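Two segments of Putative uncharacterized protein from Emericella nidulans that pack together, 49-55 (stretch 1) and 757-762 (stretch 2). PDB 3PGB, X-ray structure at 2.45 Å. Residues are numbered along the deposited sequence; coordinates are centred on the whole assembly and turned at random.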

# COMPACT_ATOMS: atom_id res chain seq x y z
N ALA A 49 34.13 7.41 22.71
CA ALA A 49 33.13 6.52 22.04
C ALA A 49 32.13 5.95 23.06
O ALA A 49 32.00 4.73 23.21
N SER A 50 31.42 6.83 23.75
CA SER A 50 30.51 6.42 24.83
C SER A 50 29.28 5.67 24.30
O SER A 50 28.80 5.97 23.21
N PRO A 51 28.78 4.68 25.07
CA PRO A 51 27.58 3.96 24.66
C PRO A 51 26.35 4.84 24.44
O PRO A 51 26.16 5.82 25.16
N CYS A 52 25.52 4.48 23.46
CA CYS A 52 24.24 5.14 23.25
C CYS A 52 23.35 4.89 24.47
O CYS A 52 23.38 3.80 25.06
N GLN A 53 22.56 5.90 24.83
CA GLN A 53 21.65 5.81 25.96
C GLN A 53 20.25 5.43 25.46
O GLN A 53 19.52 6.28 24.95
N ILE A 54 19.90 4.16 25.59
CA ILE A 54 18.60 3.66 25.15
C ILE A 54 17.60 3.87 26.28
O ILE A 54 17.25 2.95 27.02
N THR A 55 17.14 5.11 26.40
CA THR A 55 16.29 5.50 27.51
C THR A 55 14.85 5.06 27.26
O THR A 55 14.35 5.19 26.14
N GLU A 757 25.22 13.43 17.64
CA GLU A 757 25.78 12.50 18.60
C GLU A 757 26.57 11.41 17.89
O GLU A 757 26.16 10.93 16.84
N THR A 758 27.71 11.06 18.47
CA THR A 758 28.44 9.86 18.12
C THR A 758 28.37 8.96 19.35
O THR A 758 28.78 9.37 20.43
N CYS A 759 27.82 7.76 19.19
CA CYS A 759 27.70 6.82 20.31
C CYS A 759 27.79 5.39 19.80
O CYS A 759 27.79 5.17 18.59
N SER A 760 27.87 4.43 20.72
CA SER A 760 28.06 3.03 20.37
C SER A 760 26.98 2.14 20.97
O SER A 760 26.43 2.45 22.02
N VAL A 761 26.69 1.03 20.31
CA VAL A 761 25.74 0.06 20.83
C VAL A 761 26.33 -1.33 20.73
O VAL A 761 27.03 -1.64 19.77
N VAL A 762 26.07 -2.15 21.74
CA VAL A 762 26.39 -3.56 21.66
C VAL A 762 25.12 -4.28 21.22
O VAL A 762 24.08 -4.13 21.85

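Packing of segment 49-55 against segment 757-762, two stretches of one chain brought together from more than 700 residues apart. At the centre lies a disulfide: SG of Cys52 and SG of Cys759 are 2.0 Å apart, with a chi3 of 88°, close to the right angle that an unstrained disulfide prefers. The two half-cystines reach the bond differently. Cys759 points its CA-to-CB bond toward stretch 1 and adopts the p rotamer (chi1 64°), whereas the CA-to-CB bond of Cys52 runs sideways and its m rotamer (chi1 -54°) places the sulfur within bonding reach. Both cysteines are buried, and Cys52 loses more surface to the opposing segment than any other residue here. Its sulfur also packs against Val761, SG to CG1 3.4 Å; Val761 is in the m rotamer, its CA-to-CB bond sideways. Ile54 (chi1 m, chi2 p) extends this apolar patch: its CA-to-CB bond is likewise sideways, but the end of the side chain comes nearer, and its CD1 lies 4.5 Å from CG1 of Val761, a loose contact at the margin.

Next to the disulfide, the backbones form a single beta bridge between Pro51 and Ser760, CA to CA 4.4 Å. N of Cys52 donates to O of Ser760 at 2.7 Å, nearly straight at 170°, and N of Ser760 donates to O of Ser50 at 3.1 Å, more bent at 140°. The same two carbonyls receive CA-H...O contacts, CA of Pro51 to O of Ser760 at 3.3 Å and CA of Cys759 to O of Ser50 at 3.2 Å. The CA-to-CB bond of Pro51 (ring pucker C-gamma exo) points away, yet its CB remains 4.2 Å from OG of Ser760.

Toward the polar edge, Ser760 is in the p rotamer, and its OG lies 3.3 Å from O of Ala49, a weak hydrogen bond at best, and the hydroxyl proton has another acceptor within reach. The CA-to-CB bond of Ser50 (m) points away, and the residue contributes through its carbonyl. On another edge, the CA-to-CB bond of Glu757 points toward stretch 1, with chi1 and chi2 both t, but the residue makes no direct contact; a water spans the gap, accepting from N of Gln53 at 2.9 Å and lying 2.8 Å from OE2 of Glu757, to which it can donate. The extended Gln53 side chain (m, t) takes no part in this bridge. Thr55 and Val762 lie beyond reach of the opposite segment.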

# COMPACT_ATOMS: atom_id res chain seq x y z
CB ALA A 49 33.85 5.39 21.28
CB SER A 50 30.05 7.65 25.63
OG SER A 50 31.13 8.22 26.35
CB PRO A 51 27.33 3.00 25.82
CG PRO A 51 28.67 2.77 26.41
CD PRO A 51 29.41 4.06 26.24
CB CYS A 52 23.55 4.64 21.99
SG CYS A 52 24.51 4.72 20.47
CB GLN A 53 21.60 7.15 26.71
CG GLN A 53 22.98 7.75 27.03
CD GLN A 53 22.89 9.14 27.65
OE1 GLN A 53 21.81 9.60 28.07
NE2 GLN A 53 24.03 9.83 27.71
CB ILE A 54 18.67 2.17 24.74
CG1 ILE A 54 19.56 2.00 23.50
CG2 ILE A 54 17.28 1.63 24.43
CD1 ILE A 54 21.05 2.00 23.78
CB THR A 55 16.34 7.02 27.73
OG1 THR A 55 16.44 7.69 26.47
CG2 THR A 55 17.56 7.39 28.57
CB GLU A 757 24.65 11.87 19.42
CG GLU A 757 25.07 11.03 20.62
CD GLU A 757 23.89 10.33 21.28
OE1 GLU A 757 22.85 10.15 20.59
OE2 GLU A 757 23.98 9.96 22.47
CB THR A 758 29.91 10.16 17.77
OG1 THR A 758 29.96 11.02 16.62
CG2 THR A 758 30.69 8.88 17.48
CB CYS A 759 26.39 7.03 21.08
SG CYS A 759 24.86 6.71 20.16
CB SER A 760 29.43 2.55 20.84
OG SER A 760 29.55 2.67 22.25
CB VAL A 761 24.38 0.09 20.08
CG1 VAL A 761 23.72 1.44 20.21
CG2 VAL A 761 24.57 -0.26 18.62
CB VAL A 762 26.91 -4.11 22.99
CG1 VAL A 762 27.05 -5.64 22.93
CG2 VAL A 762 28.24 -3.46 23.34
O HOH W 1 22.02 8.09 22.99